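Local coordinates for protein D-alanine--D-alanine ligase (Coxiella burnetii, PDB 3TQT) that joins two D-alanine molecules into D-alanyl-D-alanine at the expense of ATP, supplying the dipeptide for bacterial peptidoglycan synthesis, at residues A[182-190]-A[215-224]; A[161-171]-A[199-209]. One frame throughout, in Å; residues are numbered along the deposited sequence.

Contact 1: A[182-190]-A[215-224]; sequences ELFVKAVSL and YDDRLMVEPR
Strands 183-187 and 219-223 run antiparallel, 159° between their directions, with Phe184 facing Glu222 and Lys186 facing Met220 as hydrogen-bonded pairs. On the face carrying those four residues, Lys186 bends at its last torsion (chi4 64°) and brings NZ to 3.0 Å from Glu222 OE1, meeting it from above the carboxylate plane; the other oxygen of Glu222 is taken by Lys145. Nearby, Phe184 CE2 packs against Arg224 CG at 3.7 Å. The reverse face is aliphatic: Val185 CG1 reaches Leu219 CD2 at 3.8 Å, and Leu183 CG lies at the same distance from Val221 CG1.

Beyond Ala187, where the first strand ends, Asp216 holds the loop: its OD2 accepts from Ser189 N nearly along the C-O axis. Ser189 OG, 2.7 Å from Asp216 OD2, comes from the syn side, tilted well out of the carboxylate plane. Val188 CG2 lies over one face of the Arg218 guanidinium, toward its rim; Arg218 NH2 pairs with Asp142 and Glu140. These are the inner strands of the four-stranded antiparallel ATP-grasp sheet; its polar face, the Lys186 side chain about 7 Å from that of the predicted magnesium ligand Glu316, is consistent with a place beside the nucleotide site.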
loop_
_atom_site.group_PDB
_atom_site.type_symbol
_atom_site.label_atom_id
_atom_site.label_comp_id
_atom_site.label_asym_id
_atom_site.label_seq_id
_atom_site.Cartn_x
_atom_site.Cartn_y
_atom_site.Cartn_z
ATOM N N GLU A 182 28.840 -5.161 15.921
ATOM C CA GLU A 182 27.604 -5.922 16.079
ATOM C C GLU A 182 26.541 -5.501 15.061
ATOM O O GLU A 182 26.399 -4.321 14.754
ATOM C CB GLU A 182 27.063 -5.779 17.509
ATOM C CG GLU A 182 25.764 -6.548 17.772
ATOM C CD GLU A 182 25.522 -6.823 19.251
ATOM O OE1 GLU A 182 24.908 -5.977 19.926
ATOM O OE2 GLU A 182 25.943 -7.891 19.743
ATOM N N LEU A 183 25.790 -6.475 14.568
ATOM C CA LEU A 183 24.722 -6.246 13.603
ATOM C C LEU A 183 23.368 -6.671 14.157
ATOM O O LEU A 183 23.281 -7.485 15.078
ATOM C CB LEU A 183 24.974 -7.061 12.337
ATOM C CG LEU A 183 25.909 -6.551 11.244
ATOM C CD1 LEU A 183 26.887 -5.529 11.734
ATOM C CD2 LEU A 183 26.615 -7.721 10.571
ATOM N N PHE A 184 22.318 -6.113 13.575
ATOM C CA PHE A 184 20.964 -6.578 13.801
ATOM C C PHE A 184 20.451 -7.269 12.551
ATOM O O PHE A 184 20.589 -6.750 11.442
ATOM C CB PHE A 184 20.042 -5.403 14.137
ATOM C CG PHE A 184 20.247 -4.867 15.508
ATOM C CD1 PHE A 184 20.166 -5.709 16.604
ATOM C CD2 PHE A 184 20.540 -3.531 15.711
ATOM C CE1 PHE A 184 20.371 -5.228 17.882
ATOM C CE2 PHE A 184 20.740 -3.040 16.997
ATOM C CZ PHE A 184 20.658 -3.894 18.078
ATOM N N VAL A 185 19.851 -8.435 12.732
ATOM C CA VAL A 185 19.128 -9.070 11.640
ATOM C C VAL A 185 17.650 -8.958 11.973
ATOM O O VAL A 185 17.197 -9.522 12.964
ATOM C CB VAL A 185 19.557 -10.539 11.455
ATOM C CG1 VAL A 185 18.740 -11.210 10.339
ATOM C CG2 VAL A 185 21.059 -10.608 11.153
ATOM N N LYS A 186 16.921 -8.212 11.143
ATOM C CA LYS A 186 15.559 -7.766 11.432
ATOM C C LYS A 186 14.600 -8.165 10.312
ATOM O O LYS A 186 14.922 -7.999 9.142
ATOM C CB LYS A 186 15.514 -6.231 11.455
ATOM C CG LYS A 186 16.112 -5.524 12.648
ATOM C CD LYS A 186 15.809 -4.023 12.511
ATOM C CE LYS A 186 16.075 -3.242 13.789
ATOM N NZ LYS A 186 17.516 -3.261 14.182
ATOM N N ALA A 187 13.406 -8.636 10.659
ATOM C CA ALA A 187 12.355 -8.722 9.650
ATOM C C ALA A 187 12.094 -7.311 9.119
ATOM O O ALA A 187 12.116 -6.336 9.885
ATOM C CB ALA A 187 11.086 -9.303 10.256
ATOM N N VAL A 188 11.857 -7.180 7.825
ATOM C CA VAL A 188 11.558 -5.849 7.275
ATOM C C VAL A 188 10.231 -5.299 7.786
ATOM O O VAL A 188 10.070 -4.093 7.947
ATOM C CB VAL A 188 11.536 -5.819 5.724
ATOM C CG1 VAL A 188 12.913 -6.135 5.149
ATOM C CG2 VAL A 188 10.463 -6.763 5.190
ATOM N N SER A 189 9.280 -6.178 8.066
ATOM C CA SER A 189 7.925 -5.702 8.298
ATOM C C SER A 189 7.299 -6.221 9.581
ATOM O O SER A 189 6.088 -6.148 9.745
ATOM C CB SER A 189 7.035 -6.089 7.114
ATOM O OG SER A 189 6.825 -7.491 7.099
ATOM N N LEU A 190 8.114 -6.750 10.487
ATOM C CA LEU A 190 7.591 -7.251 11.756
ATOM C C LEU A 190 8.287 -6.564 12.925
ATOM O O LEU A 190 9.513 -6.422 12.927
ATOM C CB LEU A 190 7.774 -8.766 11.860
ATOM C CG LEU A 190 7.200 -9.582 10.706
ATOM C CD1 LEU A 190 7.540 -11.062 10.887
ATOM C CD2 LEU A 190 5.694 -9.366 10.605
ATOM N N TYR A 215 9.884 -15.998 9.568
ATOM C CA TYR A 215 8.829 -15.061 9.968
ATOM C C TYR A 215 8.415 -14.079 8.875
ATOM O O TYR A 215 7.264 -13.657 8.814
ATOM C CB TYR A 215 9.300 -14.238 11.158
ATOM C CG TYR A 215 9.835 -15.074 12.280
ATOM C CD1 TYR A 215 9.295 -16.318 12.552
ATOM C CD2 TYR A 215 10.881 -14.619 13.071
ATOM C CE1 TYR A 215 9.780 -17.095 13.578
ATOM C CE2 TYR A 215 11.377 -15.393 14.099
ATOM C CZ TYR A 215 10.819 -16.626 14.350
ATOM O OH TYR A 215 11.299 -17.401 15.375
ATOM N N ASP A 216 9.368 -13.685 8.047
ATOM C CA ASP A 216 9.127 -12.638 7.056
ATOM C C ASP A 216 9.826 -13.061 5.772
ATOM O O ASP A 216 10.790 -13.827 5.801
ATOM C CB ASP A 216 9.677 -11.298 7.564
ATOM C CG ASP A 216 8.996 -10.096 6.928
ATOM O OD1 ASP A 216 8.428 -10.255 5.832
ATOM O OD2 ASP A 216 9.030 -8.995 7.529
ATOM N N ASP A 217 9.360 -12.576 4.632
ATOM C CA ASP A 217 9.967 -13.024 3.385
ATOM C C ASP A 217 11.064 -12.079 2.925
ATOM O O ASP A 217 11.615 -12.218 1.840
ATOM C CB ASP A 217 8.915 -13.224 2.286
ATOM C CG ASP A 217 8.137 -11.960 1.972
ATOM O OD1 ASP A 217 8.455 -10.887 2.527
ATOM O OD2 ASP A 217 7.203 -12.036 1.147
ATOM N N ARG A 218 11.398 -11.117 3.765
ATOM C CA ARG A 218 12.516 -10.253 3.453
ATOM C C ARG A 218 13.056 -9.722 4.757
ATOM O O ARG A 218 12.311 -9.498 5.704
ATOM C CB ARG A 218 12.070 -9.104 2.552
ATOM C CG ARG A 218 13.194 -8.439 1.780
ATOM C CD ARG A 218 12.626 -7.475 0.707
ATOM N NE ARG A 218 12.085 -6.256 1.303
ATOM C CZ ARG A 218 10.797 -5.930 1.323
ATOM N NH1 ARG A 218 9.884 -6.731 0.765
ATOM N NH2 ARG A 218 10.420 -4.793 1.891
ATOM N N LEU A 219 14.361 -9.555 4.831
ATOM C CA LEU A 219 14.923 -9.037 6.056
ATOM C C LEU A 219 15.897 -7.930 5.734
ATOM O O LEU A 219 16.257 -7.707 4.577
ATOM C CB LEU A 219 15.603 -10.149 6.860
ATOM C CG LEU A 219 16.829 -10.851 6.287
ATOM C CD1 LEU A 219 18.079 -9.973 6.401
ATOM C CD2 LEU A 219 17.039 -12.166 7.041
ATOM N N MET A 220 16.317 -7.235 6.775
ATOM C CA MET A 220 17.323 -6.222 6.627
ATOM C C MET A 220 18.327 -6.392 7.741
ATOM O O MET A 220 17.983 -6.732 8.877
ATOM C CB MET A 220 16.696 -4.827 6.666
ATOM C CG MET A 220 15.897 -4.524 7.919
ATOM S SD MET A 220 14.716 -3.202 7.594
ATOM C CE MET A 220 15.830 -1.878 7.117
ATOM N N VAL A 221 19.579 -6.168 7.390
ATOM C CA VAL A 221 20.655 -6.186 8.352
ATOM C C VAL A 221 21.025 -4.738 8.599
ATOM O O VAL A 221 21.065 -3.930 7.659
ATOM C CB VAL A 221 21.859 -6.967 7.801
ATOM C CG1 VAL A 221 22.955 -7.108 8.868
ATOM C CG2 VAL A 221 21.412 -8.344 7.295
ATOM N N GLU A 222 21.272 -4.411 9.862
ATOM C CA GLU A 222 21.643 -3.055 10.243
ATOM C C GLU A 222 22.818 -3.077 11.192
ATOM O O GLU A 222 22.975 -4.010 11.976
ATOM C CB GLU A 222 20.461 -2.336 10.912
ATOM C CG GLU A 222 19.339 -1.975 9.941
ATOM C CD GLU A 222 18.116 -1.381 10.641
ATOM O OE1 GLU A 222 18.062 -1.416 11.883
ATOM O OE2 GLU A 222 17.208 -0.884 9.942
ATOM N N PRO A 223 23.658 -2.046 11.129
ATOM C CA PRO A 223 24.733 -1.972 12.116
ATOM C C PRO A 223 24.144 -1.599 13.461
ATOM O O PRO A 223 23.204 -0.811 13.502
ATOM C CB PRO A 223 25.559 -0.800 11.607
ATOM C CG PRO A 223 24.520 0.091 10.973
ATOM C CD PRO A 223 23.633 -0.865 10.253
ATOM N N ARG A 224 24.675 -2.144 14.550
ATOM C CA ARG A 224 24.300 -1.637 15.863
ATOM C C ARG A 224 24.965 -0.282 16.084
ATOM O O ARG A 224 26.185 -0.172 16.138
ATOM C CB ARG A 224 24.662 -2.608 16.985
ATOM C CG ARG A 224 24.066 -2.200 18.330
ATOM C CD ARG A 224 24.417 -3.175 19.440
ATOM N NE ARG A 224 25.862 -3.349 19.582
ATOM C CZ ARG A 224 26.644 -2.593 20.348
ATOM N NH1 ARG A 224 26.127 -1.595 21.054
ATOM N NH2 ARG A 224 27.947 -2.839 20.406
#

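Contact 2: A[161-171]-A[199-209]; sequences LSPRDATEGVY and VKTETEFTKAV
Leu161 makes the first touch, its CD1 approaching Phe205 CZ at 4.1 Å and also brushing Val209 CG2. After a turn the chain comes back at Thr167. Here the methyl CG2 slides past Val209 CG1 (3.9 Å), while the carbonyl oxygen lies at the edge of the Phe205 ring, near its plane. Gly169 is the N-cap residue of helix 170-177, and Val170 follows with CG1 3.8 Å from Phe205 CZ, the two side chains crossing at about a right angle.

Tyr171 is the main piece. A chi1 of -177° turns its ring away from its own backbone N and lays it along the first turn of helix 202-212, where one face receives Glu202 CA in a CH-pi contact 3.8 Å from the centroid. Its own CB does the same to Phe205, lying over that ring's face, and is also met by Glu202 OE1; CD1 of Tyr171 packs on Phe205 CB at 3.5 Å. The two ring planes stand 37° apart. At the far end Tyr171 OH is 3.0 Å from Lys200 O, a weak hydrogen bond, and shares a water with Val199 O. A second water links two backbone atoms of the first segment, Thr167 O and Tyr171 N, to the Glu202 carboxylate, lying 2.7 Å from Glu202 OE2.

Beneath, Phe205 and Val209 continue onto Val221 and Leu219 of the sheet. The chemistry is thus largely apolar, with Phe205 wedged among Leu161, Thr167, Val170 and Tyr171. Its polar links run mainly through two waters at the margins, so shape and burial probably do most of the work of holding the two helix starts together.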
loop_
_atom_site.group_PDB
_atom_site.type_symbol
_atom_site.label_atom_id
_atom_site.label_comp_id
_atom_site.label_asym_id
_atom_site.label_seq_id
_atom_site.Cartn_x
_atom_site.Cartn_y
_atom_site.Cartn_z
ATOM N N LEU A 161 18.070 -8.471 2.532
ATOM C CA LEU A 161 18.280 -9.796 1.970
ATOM C C LEU A 161 16.932 -10.441 1.722
ATOM O O LEU A 161 15.996 -10.287 2.515
ATOM C CB LEU A 161 19.064 -10.700 2.923
ATOM C CG LEU A 161 20.563 -10.475 3.087
ATOM C CD1 LEU A 161 21.100 -11.474 4.098
ATOM C CD2 LEU A 161 21.281 -10.622 1.748
ATOM N N SER A 162 16.846 -11.167 0.619
ATOM C CA SER A 162 15.685 -11.989 0.346
ATOM C C SER A 162 16.140 -13.437 0.381
ATOM O O SER A 162 17.339 -13.721 0.338
ATOM C CB SER A 162 15.089 -11.646 -1.012
ATOM O OG SER A 162 14.552 -10.335 -0.980
ATOM N N PRO A 163 15.181 -14.364 0.465
ATOM C CA PRO A 163 15.536 -15.773 0.635
ATOM C C PRO A 163 16.433 -16.326 -0.469
ATOM O O PRO A 163 17.218 -17.220 -0.186
ATOM C CB PRO A 163 14.175 -16.464 0.638
ATOM C CG PRO A 163 13.300 -15.452 1.295
ATOM C CD PRO A 163 13.748 -14.131 0.703
ATOM N N ARG A 164 16.338 -15.810 -1.690
ATOM C CA ARG A 164 17.182 -16.334 -2.765
ATOM C C ARG A 164 18.611 -15.772 -2.803
ATOM O O ARG A 164 19.476 -16.336 -3.463
ATOM C CB ARG A 164 16.485 -16.208 -4.126
ATOM C CG ARG A 164 15.400 -17.268 -4.325
ATOM C CD ARG A 164 14.305 -16.810 -5.280
ATOM N NE ARG A 164 13.117 -17.665 -5.207
ATOM C CZ ARG A 164 12.177 -17.572 -4.268
ATOM N NH1 ARG A 164 12.281 -16.664 -3.306
ATOM N NH2 ARG A 164 11.131 -18.391 -4.284
ATOM N N ASP A 165 18.864 -14.684 -2.081
ATOM C CA ASP A 165 20.207 -14.121 -2.020
ATOM C C ASP A 165 21.160 -15.043 -1.263
ATOM O O ASP A 165 20.798 -15.637 -0.250
ATOM C CB ASP A 165 20.188 -12.760 -1.329
ATOM C CG ASP A 165 19.375 -11.741 -2.088
ATOM O OD1 ASP A 165 19.483 -11.723 -3.330
ATOM O OD2 ASP A 165 18.625 -10.974 -1.446
ATOM N N ALA A 166 22.387 -15.145 -1.745
ATOM C CA ALA A 166 23.413 -15.869 -1.005
ATOM C C ALA A 166 23.661 -15.110 0.290
ATOM O O ALA A 166 23.639 -13.885 0.303
ATOM C CB ALA A 166 24.689 -15.963 -1.826
ATOM N N THR A 167 23.871 -15.836 1.381
ATOM C CA THR A 167 24.166 -15.222 2.669
ATOM C C THR A 167 25.672 -15.183 2.918
ATOM O O THR A 167 26.174 -14.348 3.677
ATOM C CB THR A 167 23.475 -15.988 3.811
ATOM O OG1 THR A 167 24.000 -17.322 3.878
ATOM C CG2 THR A 167 21.969 -16.049 3.565
ATOM N N GLU A 168 26.389 -16.095 2.279
ATOM C CA GLU A 168 27.841 -16.116 2.366
ATOM C C GLU A 168 28.443 -14.800 1.878
ATOM O O GLU A 168 27.991 -14.224 0.885
ATOM C CB GLU A 168 28.391 -17.281 1.544
ATOM C CG GLU A 168 28.085 -18.654 2.136
ATOM C CD GLU A 168 26.734 -19.220 1.693
ATOM O OE1 GLU A 168 26.028 -18.569 0.896
ATOM O OE2 GLU A 168 26.382 -20.326 2.152
ATOM N N GLY A 169 29.451 -14.317 2.596
ATOM C CA GLY A 169 30.150 -13.110 2.208
ATOM C C GLY A 169 29.435 -11.845 2.638
ATOM O O GLY A 169 30.040 -10.774 2.706
ATOM N N VAL A 170 28.144 -11.957 2.930
ATOM C CA VAL A 170 27.377 -10.771 3.313
ATOM C C VAL A 170 27.839 -10.205 4.644
ATOM O O VAL A 170 28.096 -9.010 4.753
ATOM C CB VAL A 170 25.866 -11.037 3.359
ATOM C CG1 VAL A 170 25.116 -9.775 3.821
ATOM C CG2 VAL A 170 25.382 -11.460 1.982
ATOM N N TYR A 171 27.930 -11.066 5.651
ATOM C CA TYR A 171 28.384 -10.651 6.969
ATOM C C TYR A 171 29.669 -9.852 6.864
ATOM O O TYR A 171 29.760 -8.739 7.385
ATOM C CB TYR A 171 28.605 -11.863 7.867
ATOM C CG TYR A 171 29.007 -11.516 9.277
ATOM C CD1 TYR A 171 28.123 -10.866 10.125
ATOM C CD2 TYR A 171 30.274 -11.854 9.772
ATOM C CE1 TYR A 171 28.483 -10.551 11.425
ATOM C CE2 TYR A 171 30.644 -11.539 11.068
ATOM C CZ TYR A 171 29.736 -10.887 11.888
ATOM O OH TYR A 171 30.072 -10.562 13.178
ATOM N N VAL A 199 23.553 -9.910 16.366
ATOM C CA VAL A 199 24.548 -10.903 15.997
ATOM C C VAL A 199 25.956 -10.334 16.122
ATOM O O VAL A 199 26.220 -9.196 15.735
ATOM C CB VAL A 199 24.337 -11.440 14.562
ATOM C CG1 VAL A 199 22.936 -12.057 14.410
ATOM C CG2 VAL A 199 24.546 -10.327 13.542
ATOM N N LYS A 200 26.857 -11.151 16.648
ATOM C CA LYS A 200 28.238 -10.746 16.894
ATOM C C LYS A 200 29.235 -11.611 16.118
ATOM O O LYS A 200 30.429 -11.296 16.066
ATOM C CB LYS A 200 28.538 -10.807 18.392
ATOM C CG LYS A 200 29.364 -9.638 18.919
ATOM C CD LYS A 200 29.805 -9.885 20.358
ATOM C CE LYS A 200 31.159 -10.593 20.430
ATOM N NZ LYS A 200 31.345 -11.690 19.426
ATOM N N THR A 201 28.755 -12.700 15.522
ATOM C CA THR A 201 29.634 -13.584 14.754
ATOM C C THR A 201 29.021 -13.978 13.415
ATOM O O THR A 201 27.824 -13.830 13.216
ATOM C CB THR A 201 29.953 -14.895 15.516
ATOM O OG1 THR A 201 28.758 -15.678 15.638
ATOM C CG2 THR A 201 30.517 -14.604 16.885
ATOM N N GLU A 202 29.849 -14.497 12.510
ATOM C CA GLU A 202 29.372 -14.986 11.217
ATOM C C GLU A 202 28.305 -16.043 11.422
ATOM O O GLU A 202 27.266 -16.034 10.764
ATOM C CB GLU A 202 30.517 -15.615 10.421
ATOM C CG GLU A 202 30.033 -16.541 9.295
ATOM C CD GLU A 202 29.530 -15.769 8.098
ATOM O OE1 GLU A 202 30.226 -14.813 7.700
ATOM O OE2 GLU A 202 28.445 -16.104 7.558
ATOM N N THR A 203 28.587 -16.970 12.330
ATOM C CA THR A 203 27.672 -18.061 12.636
ATOM C C THR A 203 26.348 -17.537 13.169
ATOM O O THR A 203 25.287 -17.986 12.751
ATOM C CB THR A 203 28.294 -19.041 13.656
ATOM O OG1 THR A 203 29.440 -19.670 13.068
ATOM C CG2 THR A 203 27.283 -20.109 14.068
ATOM N N GLU A 204 26.407 -16.589 14.094
ATOM C CA GLU A 204 25.188 -15.989 14.619
ATOM C C GLU A 204 24.430 -15.329 13.490
ATOM O O GLU A 204 23.197 -15.398 13.432
ATOM C CB GLU A 204 25.493 -14.978 15.725
ATOM C CG GLU A 204 25.825 -15.645 17.056
ATOM C CD GLU A 204 26.248 -14.657 18.133
ATOM O OE1 GLU A 204 25.844 -13.476 18.072
ATOM O OE2 GLU A 204 26.990 -15.071 19.042
ATOM N N PHE A 205 25.177 -14.699 12.585
ATOM C CA PHE A 205 24.567 -13.981 11.473
ATOM C C PHE A 205 23.711 -14.925 10.647
ATOM O O PHE A 205 22.517 -14.680 10.438
ATOM C CB PHE A 205 25.632 -13.336 10.586
ATOM C CG PHE A 205 25.083 -12.746 9.320
ATOM C CD1 PHE A 205 24.360 -11.563 9.344
ATOM C CD2 PHE A 205 25.294 -13.371 8.104
ATOM C CE1 PHE A 205 23.860 -11.025 8.181
ATOM C CE2 PHE A 205 24.795 -12.838 6.936
ATOM C CZ PHE A 205 24.077 -11.659 6.978
ATOM N N THR A 206 24.311 -16.018 10.189
ATOM C CA THR A 206 23.591 -16.906 9.284
ATOM C C THR A 206 22.466 -17.621 10.029
ATOM O O THR A 206 21.406 -17.869 9.464
ATOM C CB THR A 206 24.517 -17.924 8.571
ATOM O OG1 THR A 206 24.830 -18.992 9.464
ATOM C CG2 THR A 206 25.801 -17.252 8.093
ATOM N N LYS A 207 22.687 -17.952 11.301
ATOM C CA LYS A 207 21.600 -18.531 12.079
ATOM C C LYS A 207 20.427 -17.553 12.219
ATOM O O LYS A 207 19.268 -17.953 12.153
ATOM C CB LYS A 207 22.077 -18.991 13.448
ATOM C CG LYS A 207 22.791 -20.330 13.429
ATOM C CD LYS A 207 23.199 -20.754 14.828
ATOM C CE LYS A 207 23.856 -22.129 14.812
ATOM N NZ LYS A 207 24.984 -22.187 13.840
ATOM N N ALA A 208 20.731 -16.275 12.423
ATOM C CA ALA A 208 19.692 -15.261 12.567
ATOM C C ALA A 208 18.957 -15.051 11.249
ATOM O O ALA A 208 17.747 -14.859 11.228
ATOM C CB ALA A 208 20.290 -13.959 13.036
ATOM N N VAL A 209 19.697 -15.081 10.148
ATOM C CA VAL A 209 19.087 -14.906 8.844
ATOM C C VAL A 209 18.084 -16.018 8.603
ATOM O O VAL A 209 16.960 -15.774 8.164
ATOM C CB VAL A 209 20.139 -14.883 7.727
ATOM C CG1 VAL A 209 19.483 -15.119 6.369
ATOM C CG2 VAL A 209 20.880 -13.557 7.739
HETATM O O HOH W 1 27.887 -14.209 5.666
HETATM O O HOH W 2 28.731 -8.486 14.529
#

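Overall arrangement
Following the chain from the N terminus, the end of strand 159-161, the loop after it and the start of helix 170-177 form the first half of contact 2; strand 183-187 then opens contact 1. The end of strand 196-199 and the start of helix 202-212 close contact 2, and strand 219-223 closes contact 1, so the two loops cross rather than nest. Their centres lie 10 Å apart. The helical layer of contact 2 rests on the face of contact 1 that carries Val185, Leu219 and Val221. Backbone pairs Leu183 with Val199 and Leu219 with Leu161 stitch the two contacts together, making them one sheet-and-helix unit.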